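Local coordinates for nisin biosynthesis protein NisC (PDB 2G0D), which cyclises the dehydrated nisin precursor peptide, adding its cysteine thiols to dehydroamino acids at a zinc site to form the lanthionine and methyllanthionine rings, at residues 288-293 against 399-404; 184-189 against 197-202; 3-8 against 48-53; 119-124 against 163-168. All coordinates share one frame; numbering follows the deposited sequence.

Interaction 1: 288-293 against 399-404; sequences YLYGGL and LLLFDD
Y290 makes the contact for helix 281-294, driving its ring into the irregular segment 399-404 until its hydroxyl lies against the backbone between L400 and F402. Its CG lies anti to the carbonyl carbon (chi1 -64°), which directs the ring and its OH out from the helix to that segment. The OH works in both directions there: it donates to L400 O at the short distance of 2.5 Å and accepts from F402 N at 3.0 Å. The carbonyl of L400 meets the tyrosine at its ring edge, in the plane of the ring. Gripped by two backbone groups, the buried hydroxyl is satisfied as donor and as acceptor, and the pair of bonds ties down a piece of chain that has no regular structure of its own.

F402 supplies the apolar half. Its side chain runs at roughly a right angle to that of Y290, with CD2 lying over one face of the tyrosine ring near the rim, 3.4 Å from Y290 CE2. The two planes are inclined by 39°, so the rings meet obliquely, with their centroids 5.1 Å apart. L400 adds a smaller share, chiefly through its carbonyl group.

Other rings extend the cluster: F402 stacks with Y217, and Y290 with F405. Within the alpha toroid, helix 208-221 packs against Y290, L400 and F402 through C213, I214 and A216, while L336 of helix 327-341 also touches Y290. The C-terminal tail is thus held among three helices.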
loop_
_atom_site.group_PDB
_atom_site.type_symbol
_atom_site.label_atom_id
_atom_site.label_comp_id
_atom_site.label_asym_id
_atom_site.label_seq_id
_atom_site.Cartn_x
_atom_site.Cartn_y
_atom_site.Cartn_z
ATOM N N TYR A 288 11.372 8.581 1.374
ATOM C CA TYR A 288 12.739 9.059 1.459
ATOM C C TYR A 288 13.699 7.918 1.079
ATOM O O TYR A 288 14.738 8.132 0.438
ATOM C CB TYR A 288 13.030 9.577 2.870
ATOM C CG TYR A 288 12.546 11.000 3.151
ATOM C CD1 TYR A 288 13.437 12.082 3.059
ATOM C CD2 TYR A 288 11.215 11.271 3.507
ATOM C CE1 TYR A 288 13.024 13.402 3.304
ATOM C CE2 TYR A 288 10.791 12.599 3.769
ATOM C CZ TYR A 288 11.714 13.652 3.673
ATOM O OH TYR A 288 11.342 14.962 3.921
ATOM N N LEU A 289 13.323 6.709 1.469
ATOM C CA LEU A 289 14.114 5.536 1.212
ATOM C C LEU A 289 14.175 5.345 -0.306
ATOM O O LEU A 289 15.262 5.332 -0.893
ATOM C CB LEU A 289 13.458 4.317 1.907
ATOM C CG LEU A 289 14.120 2.975 1.612
ATOM C CD1 LEU A 289 15.601 3.068 2.066
ATOM C CD2 LEU A 289 13.404 1.814 2.267
ATOM N N TYR A 290 12.992 5.201 -0.921
ATOM C CA TYR A 290 12.863 4.961 -2.343
ATOM C C TYR A 290 13.386 6.119 -3.190
ATOM O O TYR A 290 14.082 5.892 -4.182
ATOM C CB TYR A 290 11.416 4.637 -2.705
ATOM C CG TYR A 290 10.863 3.340 -2.084
ATOM C CD1 TYR A 290 11.698 2.238 -1.817
ATOM C CD2 TYR A 290 9.512 3.216 -1.813
ATOM C CE1 TYR A 290 11.181 1.049 -1.271
ATOM C CE2 TYR A 290 8.986 2.046 -1.262
ATOM C CZ TYR A 290 9.818 0.972 -1.003
ATOM O OH TYR A 290 9.277 -0.164 -0.443
ATOM N N GLY A 291 13.041 7.351 -2.813
ATOM C CA GLY A 291 13.601 8.562 -3.465
ATOM C C GLY A 291 15.117 8.588 -3.398
ATOM O O GLY A 291 15.799 8.802 -4.419
ATOM N N GLY A 292 15.650 8.333 -2.206
ATOM C CA GLY A 292 17.090 8.291 -1.975
ATOM C C GLY A 292 17.822 7.244 -2.792
ATOM O O GLY A 292 18.913 7.512 -3.326
ATOM N N LEU A 293 17.248 6.046 -2.876
ATOM C CA LEU A 293 17.835 4.987 -3.701
ATOM C C LEU A 293 17.649 5.297 -5.189
ATOM O O LEU A 293 18.596 5.125 -5.955
ATOM C CB LEU A 293 17.307 3.591 -3.349
ATOM C CG LEU A 293 17.543 3.116 -1.897
ATOM C CD1 LEU A 293 16.676 1.862 -1.576
ATOM C CD2 LEU A 293 19.020 2.875 -1.574
ATOM N N LEU A 399 1.560 -2.918 -0.184
ATOM C CA LEU A 399 2.008 -1.972 0.847
ATOM C C LEU A 399 3.128 -1.078 0.358
ATOM O O LEU A 399 3.693 -0.321 1.139
ATOM C CB LEU A 399 2.475 -2.744 2.091
ATOM C CG LEU A 399 1.419 -3.523 2.889
ATOM C CD1 LEU A 399 2.049 -4.239 4.105
ATOM C CD2 LEU A 399 0.322 -2.600 3.365
ATOM N N LEU A 400 3.454 -1.178 -0.932
ATOM C CA LEU A 400 4.607 -0.480 -1.544
ATOM C C LEU A 400 5.899 -0.834 -0.845
ATOM O O LEU A 400 6.781 0.023 -0.631
ATOM C CB LEU A 400 4.438 1.062 -1.572
ATOM C CG LEU A 400 3.142 1.697 -2.103
ATOM C CD1 LEU A 400 3.280 3.240 -2.126
ATOM C CD2 LEU A 400 2.687 1.145 -3.479
ATOM N N LEU A 401 6.032 -2.107 -0.512
ATOM C CA LEU A 401 7.274 -2.625 0.050
ATOM C C LEU A 401 7.890 -3.421 -1.069
ATOM O O LEU A 401 7.396 -4.494 -1.426
ATOM C CB LEU A 401 6.998 -3.482 1.283
ATOM C CG LEU A 401 6.241 -2.742 2.380
ATOM C CD1 LEU A 401 5.906 -3.670 3.601
ATOM C CD2 LEU A 401 6.966 -1.429 2.836
ATOM N N PHE A 402 8.946 -2.854 -1.656
ATOM C CA PHE A 402 9.478 -3.316 -2.934
ATOM C C PHE A 402 10.809 -4.052 -2.711
ATOM O O PHE A 402 11.882 -3.426 -2.690
ATOM C CB PHE A 402 9.685 -2.093 -3.843
ATOM C CG PHE A 402 8.413 -1.309 -4.141
ATOM C CD1 PHE A 402 7.262 -1.958 -4.636
ATOM C CD2 PHE A 402 8.395 0.087 -4.007
ATOM C CE1 PHE A 402 6.083 -1.240 -4.943
ATOM C CE2 PHE A 402 7.233 0.825 -4.300
ATOM C CZ PHE A 402 6.075 0.159 -4.811
ATOM N N ASP A 403 10.712 -5.382 -2.531
ATOM C CA ASP A 403 11.845 -6.265 -2.265
ATOM C C ASP A 403 12.816 -6.289 -3.422
ATOM O O ASP A 403 13.999 -6.584 -3.218
ATOM C CB ASP A 403 11.406 -7.715 -2.003
ATOM C CG ASP A 403 10.746 -7.910 -0.638
ATOM O OD1 ASP A 403 10.609 -6.925 0.153
ATOM O OD2 ASP A 403 10.329 -9.066 -0.377
ATOM N N ASP A 404 12.321 -5.957 -4.617
ATOM C CA ASP A 404 13.128 -5.921 -5.858
ATOM C C ASP A 404 13.689 -4.549 -6.216
ATOM O O ASP A 404 14.251 -4.377 -7.308
ATOM C CB ASP A 404 12.292 -6.431 -7.041
ATOM C CG ASP A 404 11.073 -5.531 -7.337
ATOM O OD1 ASP A 404 10.563 -4.837 -6.417
ATOM O OD2 ASP A 404 10.599 -5.535 -8.494
#

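Interaction 2: 184-189 against 197-202; sequences ENQMSQ and LGCLNM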
loop_
_atom_site.group_PDB
_atom_site.type_symbol
_atom_site.label_atom_id
_atom_site.label_comp_id
_atom_site.label_asym_id
_atom_site.label_seq_id
_atom_site.Cartn_x
_atom_site.Cartn_y
_atom_site.Cartn_z
ATOM N N GLU A 184 -14.982 19.666 -0.191
ATOM C CA GLU A 184 -16.118 18.932 -0.755
ATOM C C GLU A 184 -15.745 17.567 -1.332
ATOM O O GLU A 184 -16.593 16.679 -1.409
ATOM C CB GLU A 184 -16.808 19.800 -1.834
ATOM C CG GLU A 184 -15.992 20.005 -3.126
ATOM C CD GLU A 184 -16.168 21.392 -3.739
ATOM O OE1 GLU A 184 -15.492 22.336 -3.264
ATOM O OE2 GLU A 184 -16.964 21.539 -4.700
ATOM N N ASN A 185 -14.482 17.425 -1.742
ATOM C CA ASN A 185 -13.975 16.215 -2.407
ATOM C C ASN A 185 -13.138 15.349 -1.445
ATOM O O ASN A 185 -12.389 14.468 -1.870
ATOM C CB ASN A 185 -13.168 16.583 -3.675
ATOM C CG ASN A 185 -14.036 17.228 -4.793
ATOM O OD1 ASN A 185 -15.087 16.711 -5.172
ATOM N ND2 ASN A 185 -13.556 18.337 -5.342
ATOM N N GLN A 186 -13.253 15.618 -0.144
ATOM C CA GLN A 186 -12.603 14.785 0.883
ATOM C C GLN A 186 -13.367 13.466 0.939
ATOM O O GLN A 186 -14.548 13.421 0.574
ATOM C CB GLN A 186 -12.590 15.480 2.253
ATOM C CG GLN A 186 -11.718 16.747 2.369
ATOM C CD GLN A 186 -10.209 16.478 2.389
ATOM O OE1 GLN A 186 -9.744 15.408 2.806
ATOM N NE2 GLN A 186 -9.434 17.465 1.955
ATOM N N MET A 187 -12.697 12.397 1.371
ATOM C CA MET A 187 -13.254 11.036 1.291
ATOM C C MET A 187 -14.430 10.771 2.242
ATOM O O MET A 187 -15.224 9.837 2.033
ATOM C CB MET A 187 -12.156 10.009 1.530
ATOM C CG MET A 187 -11.145 9.942 0.401
ATOM S SD MET A 187 -9.852 8.741 0.734
ATOM C CE MET A 187 -8.845 9.651 1.895
ATOM N N SER A 188 -14.524 11.589 3.287
ATOM C CA SER A 188 -15.626 11.517 4.238
ATOM C C SER A 188 -15.889 12.881 4.856
ATOM O O SER A 188 -15.110 13.827 4.672
ATOM C CB SER A 188 -15.325 10.508 5.338
ATOM O OG SER A 188 -14.176 10.903 6.051
ATOM N N GLN A 189 -16.986 12.966 5.602
ATOM C CA GLN A 189 -17.421 14.230 6.186
ATOM C C GLN A 189 -16.563 14.672 7.375
ATOM O O GLN A 189 -16.257 15.858 7.512
ATOM C CB GLN A 189 -18.898 14.178 6.523
ATOM C CG GLN A 189 -19.751 13.892 5.287
ATOM C CD GLN A 189 -20.972 14.787 5.191
ATOM O OE1 GLN A 189 -22.113 14.314 5.259
ATOM N NE2 GLN A 189 -20.739 16.091 5.031
ATOM N N LEU A 197 -11.362 24.262 4.305
ATOM C CA LEU A 197 -10.730 24.955 3.185
ATOM C C LEU A 197 -9.891 23.984 2.353
ATOM O O LEU A 197 -9.036 24.393 1.560
ATOM C CB LEU A 197 -9.878 26.129 3.685
ATOM C CG LEU A 197 -10.585 27.288 4.418
ATOM C CD1 LEU A 197 -9.573 28.315 4.879
ATOM C CD2 LEU A 197 -11.649 27.959 3.557
ATOM N N GLY A 198 -10.144 22.690 2.536
ATOM C CA GLY A 198 -9.423 21.648 1.809
ATOM C C GLY A 198 -8.030 21.386 2.361
ATOM O O GLY A 198 -7.642 21.945 3.396
ATOM N N CYS A 199 -7.286 20.508 1.680
ATOM C CA CYS A 199 -5.881 20.258 1.978
ATOM C C CYS A 199 -5.174 19.471 0.872
ATOM O O CYS A 199 -5.813 18.839 0.020
ATOM C CB CYS A 199 -5.718 19.521 3.322
ATOM S SG CYS A 199 -6.142 17.766 3.277
ATOM N N LEU A 200 -3.848 19.543 0.904
ATOM C CA LEU A 200 -2.976 18.577 0.255
ATOM C C LEU A 200 -2.755 17.401 1.210
ATOM O O LEU A 200 -2.157 17.573 2.288
ATOM C CB LEU A 200 -1.629 19.227 -0.070
ATOM C CG LEU A 200 -0.560 18.411 -0.798
ATOM C CD1 LEU A 200 -1.056 17.988 -2.203
ATOM C CD2 LEU A 200 0.753 19.214 -0.889
ATOM N N ASN A 201 -3.244 16.222 0.821
ATOM C CA ASN A 201 -3.085 14.997 1.626
ATOM C C ASN A 201 -1.626 14.526 1.614
ATOM O O ASN A 201 -0.983 14.477 0.558
ATOM C CB ASN A 201 -4.052 13.901 1.153
ATOM C CG ASN A 201 -4.066 12.693 2.073
ATOM O OD1 ASN A 201 -3.040 12.031 2.259
ATOM N ND2 ASN A 201 -5.229 12.387 2.637
ATOM N N MET A 202 -1.110 14.221 2.807
ATOM C CA MET A 202 0.324 13.987 3.020
ATOM C C MET A 202 0.629 12.579 3.538
ATOM O O MET A 202 1.736 12.283 4.000
ATOM C CB MET A 202 0.875 15.067 3.963
ATOM C CG MET A 202 0.907 16.513 3.349
ATOM S SD MET A 202 2.236 16.687 2.136
ATOM C CE MET A 202 1.298 16.451 0.689
HETATM O O HOH W 1 -6.974 14.675 3.013
#
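Q186 meets C199 directly and N201 through a water, using the two ends of its amide, and it is the residue of 184-189 that makes the contact. Its CA-CB bond does not aim at the other segment; a bend at chi2 (-73°) brings the amide round toward it. On one side, NE2 offers a weak hydrogen bond to C199 SG, 3.6 Å away with an N-H...S angle of 147°, and also lies 4.2 Å from G198 C. On the other, a water donates to Q186 OE1 at 2.9 Å and accepts from N201 ND2 at 2.9 Å, so both halves of the buried amide are used; N201 ND2 has a second partner in Y279 OH. The segment 197-202 runs here into strand 200-201, which pairs antiparallel with 255-256 in a two-stranded sheet, a small departure from the helical build of the alpha toroid. G198 turns the chain just before it with a positive phi of 78°, a conformation that favours glycine. Further along, the side chain of M187 packs on P131 and P132 of helix 131-134 and on H206. S188 then occupies the N-cap position of helix 189-194, its OG hydrogen-bonded to E191 OE1.

Interaction 3: 3-8 against 48-53; sequences NIKRNV and KNKDNS
K5 and K50 come together through contrasting torsions: K5 swings CG opposite its own nitrogen (chi1 -165°) and continues as an extended chain, whereas K50 runs straight at first and then folds at chi3 (78°) and again at chi4, carrying its amine in against the first turns of helix 3-20. That N-terminal helix of the alpha toroid meets here the loop between helices 37-45 and 53-74, which closes with a type I turn from K50 to S53 and places N52 at the N-cap position of the second helix.

The amine of K50 ends beside the base of the K5 side chain, its NZ 3.7 Å from K5 CB, and the bent chain brings K50 CE to 4.4 Å from I4 CG2. The far end of K5 passes instead to N52, whose side chain it crosses at about a right angle; K5 CE is 3.4 Å from N52 ND2. No hydrogen bond or salt bridge joins the segments. Because the two lysines meet amine to stem rather than amine to amine, K5 NZ and K50 NZ stay 6.5 Å apart, which probably moderates the repulsion between like charges. Y56 of helix 53-74 touches K5, V8 and K50 and so backs both sides of the contact, while I4 also packs on I380 and L383 of helix 376-387.

The first helical turn is reinforced from within: N3 O accepts both N7 N and N7 ND2, which approach from opposite faces of the carbonyl, the side-chain bond being 2.7 Å long and nearly straight at 170°.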
loop_
_atom_site.group_PDB
_atom_site.type_symbol
_atom_site.label_atom_id
_atom_site.label_comp_id
_atom_site.label_asym_id
_atom_site.label_seq_id
_atom_site.Cartn_x
_atom_site.Cartn_y
_atom_site.Cartn_z
ATOM N N ASN A 3 0.540 -21.748 17.072
ATOM C CA ASN A 3 -0.667 -20.931 17.065
ATOM C C ASN A 3 -1.075 -20.295 15.717
ATOM O O ASN A 3 -2.246 -19.961 15.541
ATOM C CB ASN A 3 -0.708 -19.953 18.257
ATOM C CG ASN A 3 -0.003 -18.640 17.995
ATOM O OD1 ASN A 3 1.014 -18.558 17.288
ATOM N ND2 ASN A 3 -0.543 -17.579 18.598
ATOM N N ILE A 4 -0.131 -20.129 14.781
ATOM C CA ILE A 4 -0.500 -19.749 13.409
ATOM C C ILE A 4 -1.435 -20.800 12.798
ATOM O O ILE A 4 -2.494 -20.462 12.300
ATOM C CB ILE A 4 0.729 -19.424 12.499
ATOM C CG1 ILE A 4 1.361 -18.109 12.983
ATOM C CG2 ILE A 4 0.317 -19.331 11.019
ATOM C CD1 ILE A 4 2.330 -17.458 12.059
ATOM N N LYS A 5 -1.064 -22.076 12.888
ATOM C CA LYS A 5 -1.884 -23.140 12.318
ATOM C C LYS A 5 -3.340 -23.107 12.843
ATOM O O LYS A 5 -4.281 -23.089 12.059
ATOM C CB LYS A 5 -1.243 -24.505 12.576
ATOM C CG LYS A 5 -1.808 -25.625 11.737
ATOM C CD LYS A 5 -1.335 -26.917 12.296
ATOM C CE LYS A 5 -1.325 -27.985 11.272
ATOM N NZ LYS A 5 -1.256 -29.331 11.946
ATOM N N ARG A 6 -3.514 -23.098 14.166
ATOM C CA ARG A 6 -4.856 -22.985 14.758
ATOM C C ARG A 6 -5.667 -21.792 14.227
ATOM O O ARG A 6 -6.833 -21.922 13.833
ATOM C CB ARG A 6 -4.751 -22.881 16.268
ATOM C CG ARG A 6 -6.101 -22.972 16.987
ATOM C CD ARG A 6 -5.930 -23.187 18.478
ATOM N NE ARG A 6 -5.424 -21.977 19.128
ATOM C CZ ARG A 6 -4.148 -21.774 19.457
ATOM N NH1 ARG A 6 -3.226 -22.712 19.207
ATOM N NH2 ARG A 6 -3.795 -20.632 20.036
ATOM N N ASN A 7 -5.051 -20.623 14.233
ATOM C CA ASN A 7 -5.707 -19.429 13.717
ATOM C C ASN A 7 -6.065 -19.478 12.225
ATOM O O ASN A 7 -7.141 -19.033 11.828
ATOM C CB ASN A 7 -4.872 -18.201 14.064
ATOM C CG ASN A 7 -5.071 -17.795 15.499
ATOM O OD1 ASN A 7 -6.056 -17.125 15.813
ATOM N ND2 ASN A 7 -4.192 -18.266 16.398
ATOM N N VAL A 8 -5.169 -20.030 11.414
ATOM C CA VAL A 8 -5.426 -20.144 9.995
ATOM C C VAL A 8 -6.658 -21.042 9.782
ATOM O O VAL A 8 -7.560 -20.707 9.004
ATOM C CB VAL A 8 -4.204 -20.673 9.257
ATOM C CG1 VAL A 8 -4.555 -21.018 7.806
ATOM C CG2 VAL A 8 -3.079 -19.632 9.301
ATOM N N LYS A 48 3.047 -22.182 2.132
ATOM C CA LYS A 48 3.367 -23.328 1.283
ATOM C C LYS A 48 4.407 -24.291 1.878
ATOM O O LYS A 48 4.298 -25.510 1.697
ATOM C CB LYS A 48 3.789 -22.876 -0.126
ATOM C CG LYS A 48 4.152 -24.035 -1.043
ATOM C CD LYS A 48 4.236 -23.632 -2.513
ATOM C CE LYS A 48 4.580 -24.882 -3.351
ATOM N NZ LYS A 48 4.597 -24.665 -4.836
ATOM N N ASN A 49 5.405 -23.751 2.583
ATOM C CA ASN A 49 6.355 -24.619 3.275
ATOM C C ASN A 49 5.696 -25.477 4.357
ATOM O O ASN A 49 6.237 -26.526 4.693
ATOM C CB ASN A 49 7.549 -23.837 3.858
ATOM C CG ASN A 49 7.133 -22.826 4.899
ATOM O OD1 ASN A 49 6.337 -21.931 4.614
ATOM N ND2 ASN A 49 7.667 -22.957 6.117
ATOM N N LYS A 50 4.545 -25.036 4.889
ATOM C CA LYS A 50 3.894 -25.689 6.053
ATOM C C LYS A 50 3.276 -27.039 5.674
ATOM O O LYS A 50 3.032 -27.312 4.493
ATOM C CB LYS A 50 2.871 -24.750 6.749
ATOM C CG LYS A 50 3.517 -23.704 7.722
ATOM C CD LYS A 50 2.516 -22.701 8.438
ATOM C CE LYS A 50 1.690 -23.251 9.666
ATOM N NZ LYS A 50 0.250 -23.628 9.332
ATOM N N ASP A 51 3.048 -27.893 6.672
ATOM C CA ASP A 51 2.586 -29.264 6.414
ATOM C C ASP A 51 1.228 -29.358 5.717
ATOM O O ASP A 51 1.038 -30.221 4.851
ATOM C CB ASP A 51 2.604 -30.112 7.692
ATOM C CG ASP A 51 4.016 -30.498 8.114
ATOM O OD1 ASP A 51 4.931 -30.398 7.272
ATOM O OD2 ASP A 51 4.216 -30.894 9.287
ATOM N N ASN A 52 0.298 -28.476 6.082
ATOM C CA ASN A 52 -1.057 -28.512 5.516
ATOM C C ASN A 52 -1.225 -27.775 4.200
ATOM O O ASN A 52 -2.353 -27.521 3.774
ATOM C CB ASN A 52 -2.081 -27.999 6.527
ATOM C CG ASN A 52 -2.470 -29.046 7.536
ATOM O OD1 ASN A 52 -2.113 -30.226 7.403
ATOM N ND2 ASN A 52 -3.217 -28.626 8.562
ATOM N N SER A 53 -0.106 -27.461 3.546
ATOM C CA SER A 53 -0.104 -26.649 2.327
ATOM C C SER A 53 -0.886 -27.214 1.138
ATOM O O SER A 53 -1.283 -26.460 0.258
ATOM C CB SER A 53 1.326 -26.347 1.903
ATOM O OG SER A 53 2.032 -27.545 1.642
#

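Interaction 4: 119-124 against 163-168; sequences EKIEGF and INFLSN
F165 points the edge of its ring into the face of F124, a T-shaped aromatic pair with planes at 83° and centroids 4.9 Å apart. The far end of the F165 ring does the touching: F165 CZ stands 3.7 Å above the plane of the F124 ring, over its centre, and the neighbouring CE1 comes to 3.6 Å from F124 CD2. In both residues CG lies opposite the backbone nitrogen (chi1 174° in F165 and 176° in F124), which throws each ring out from its own chain toward the other segment.

I121 meets F165 differently. The two side chains run past one another in opposite directions, with I121 CG2 3.7 Å from F165 CD1 and I121 CG1 over the face of the phenylalanine, displaced toward the rim. F165 therefore takes part twice, by its edge with F124 and by one face with I121, and has the greatest share of the buried surface.

The contact joins the C-terminal end of helix 100-122 to helix 156-168 of the alpha toroid. I121 sits on the last turn of its helix; G123 breaks the helical conformation, and F124 follows in the departing loop, where it also packs on I129 and L169. L140 of helix 140-147 touches both I121 and F165, bringing a third helix to the join.

All three residues are only partly buried, and no hydrogen bond crosses between the segments. Cohesion probably comes mainly from dispersion, helped by the weak attraction between the ring-edge hydrogens of F165 and the pi face of F124, an attraction that favours a steep angle between the rings but fixes it less strictly than a hydrogen bond would.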
loop_
_atom_site.group_PDB
_atom_site.type_symbol
_atom_site.label_atom_id
_atom_site.label_comp_id
_atom_site.label_asym_id
_atom_site.label_seq_id
_atom_site.Cartn_x
_atom_site.Cartn_y
_atom_site.Cartn_z
ATOM N N GLU A 119 -9.985 4.440 -19.392
ATOM C CA GLU A 119 -11.303 5.072 -19.264
ATOM C C GLU A 119 -11.313 6.103 -18.126
ATOM O O GLU A 119 -11.874 7.174 -18.270
ATOM C CB GLU A 119 -12.383 3.995 -19.071
ATOM C CG GLU A 119 -13.832 4.474 -18.977
ATOM C CD GLU A 119 -14.301 5.319 -20.174
ATOM O OE1 GLU A 119 -13.752 5.201 -21.292
ATOM O OE2 GLU A 119 -15.237 6.113 -19.979
ATOM N N LYS A 120 -10.663 5.790 -17.005
ATOM C CA LYS A 120 -10.573 6.747 -15.893
ATOM C C LYS A 120 -9.831 8.045 -16.251
ATOM O O LYS A 120 -10.265 9.146 -15.884
ATOM C CB LYS A 120 -9.915 6.103 -14.679
ATOM C CG LYS A 120 -10.137 6.870 -13.394
ATOM C CD LYS A 120 -11.560 6.668 -12.879
ATOM C CE LYS A 120 -11.652 6.884 -11.364
ATOM N NZ LYS A 120 -13.095 6.991 -10.951
ATOM N N ILE A 121 -8.706 7.908 -16.944
ATOM C CA ILE A 121 -7.884 9.072 -17.283
ATOM C C ILE A 121 -8.645 9.993 -18.259
ATOM O O ILE A 121 -8.652 11.214 -18.092
ATOM C CB ILE A 121 -6.469 8.668 -17.790
ATOM C CG1 ILE A 121 -5.726 7.939 -16.662
ATOM C CG2 ILE A 121 -5.684 9.914 -18.279
ATOM C CD1 ILE A 121 -4.384 7.362 -17.026
ATOM N N GLU A 122 -9.315 9.381 -19.227
ATOM C CA GLU A 122 -10.190 10.087 -20.192
ATOM C C GLU A 122 -11.282 10.986 -19.601
ATOM O O GLU A 122 -11.472 12.120 -20.055
ATOM C CB GLU A 122 -10.840 9.082 -21.141
ATOM C CG GLU A 122 -9.982 8.736 -22.346
ATOM C CD GLU A 122 -9.903 9.871 -23.365
ATOM O OE1 GLU A 122 -10.547 10.925 -23.151
ATOM O OE2 GLU A 122 -9.190 9.709 -24.382
ATOM N N GLY A 123 -12.005 10.479 -18.609
ATOM C CA GLY A 123 -13.124 11.227 -18.010
ATOM C C GLY A 123 -12.743 11.976 -16.742
ATOM O O GLY A 123 -13.609 12.431 -15.989
ATOM N N PHE A 124 -11.442 12.107 -16.508
ATOM C CA PHE A 124 -10.940 12.793 -15.326
ATOM C C PHE A 124 -11.203 14.309 -15.393
ATOM O O PHE A 124 -10.853 14.965 -16.367
ATOM C CB PHE A 124 -9.447 12.499 -15.129
ATOM C CG PHE A 124 -8.825 13.247 -13.987
ATOM C CD1 PHE A 124 -9.031 12.838 -12.678
ATOM C CD2 PHE A 124 -8.028 14.355 -14.222
ATOM C CE1 PHE A 124 -8.460 13.522 -11.618
ATOM C CE2 PHE A 124 -7.448 15.043 -13.164
ATOM C CZ PHE A 124 -7.667 14.619 -11.856
ATOM N N ILE A 163 2.092 7.065 -15.326
ATOM C CA ILE A 163 3.243 7.834 -14.825
ATOM C C ILE A 163 3.137 9.318 -15.209
ATOM O O ILE A 163 3.301 10.197 -14.345
ATOM C CB ILE A 163 4.579 7.214 -15.293
ATOM C CG1 ILE A 163 4.932 5.992 -14.429
ATOM C CG2 ILE A 163 5.767 8.245 -15.252
ATOM C CD1 ILE A 163 5.824 4.998 -15.159
ATOM N N ASN A 164 2.835 9.591 -16.481
ATOM C CA ASN A 164 2.683 10.981 -16.948
ATOM C C ASN A 164 1.509 11.676 -16.274
ATOM O O ASN A 164 1.616 12.838 -15.874
ATOM C CB ASN A 164 2.507 11.051 -18.471
ATOM C CG ASN A 164 3.809 10.890 -19.233
ATOM O OD1 ASN A 164 4.891 10.813 -18.650
ATOM N ND2 ASN A 164 3.705 10.832 -20.563
ATOM N N PHE A 165 0.395 10.951 -16.130
ATOM C CA PHE A 165 -0.782 11.468 -15.452
ATOM C C PHE A 165 -0.533 11.809 -13.974
ATOM O O PHE A 165 -0.924 12.888 -13.505
ATOM C CB PHE A 165 -1.944 10.492 -15.596
ATOM C CG PHE A 165 -3.160 10.875 -14.804
ATOM C CD1 PHE A 165 -4.150 11.678 -15.373
ATOM C CD2 PHE A 165 -3.319 10.434 -13.491
ATOM C CE1 PHE A 165 -5.282 12.030 -14.637
ATOM C CE2 PHE A 165 -4.443 10.787 -12.749
ATOM C CZ PHE A 165 -5.424 11.578 -13.328
ATOM N N LEU A 166 0.105 10.897 -13.235
ATOM C CA LEU A 166 0.494 11.192 -11.863
ATOM C C LEU A 166 1.448 12.401 -11.738
ATOM O O LEU A 166 1.178 13.318 -10.956
ATOM C CB LEU A 166 1.077 9.944 -11.157
ATOM C CG LEU A 166 0.167 8.709 -11.005
ATOM C CD1 LEU A 166 0.937 7.434 -10.484
ATOM C CD2 LEU A 166 -1.073 9.029 -10.152
ATOM N N SER A 167 2.560 12.389 -12.474
ATOM C CA SER A 167 3.543 13.497 -12.457
ATOM C C SER A 167 2.894 14.858 -12.688
ATOM O O SER A 167 3.200 15.828 -11.990
ATOM C CB SER A 167 4.640 13.302 -13.524
ATOM O OG SER A 167 5.309 12.057 -13.337
ATOM N N ASN A 168 2.003 14.919 -13.673
ATOM C CA ASN A 168 1.287 16.141 -13.997
ATOM C C ASN A 168 0.419 16.669 -12.841
ATOM O O ASN A 168 0.164 17.864 -12.756
ATOM C CB ASN A 168 0.454 15.951 -15.263
ATOM C CG ASN A 168 -0.252 17.216 -15.684
ATOM O OD1 ASN A 168 0.375 18.175 -16.141
ATOM N ND2 ASN A 168 -1.564 17.236 -15.523
#

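Overall arrangement
Interactions 1 and 2 are buried, interaction 3 is partly so, and interaction 4 lies at the surface. Polar bonds between the segments are confined to the two buried contacts: two direct bonds to backbone groups secure 399-404 in interaction 1, and a weak sulfur bond and a water serve interaction 2. The other two differ again, one using lysine stems and an amide, the other an aromatic pair with an isoleucine on one face. Interaction 3 lies across the chain's centre from interactions 2 and 4, with centres about 42 Å away from each. Helix 208-221 links interactions 1 and 4, since its I214 touches F402 and L166, while no two contacts touch directly.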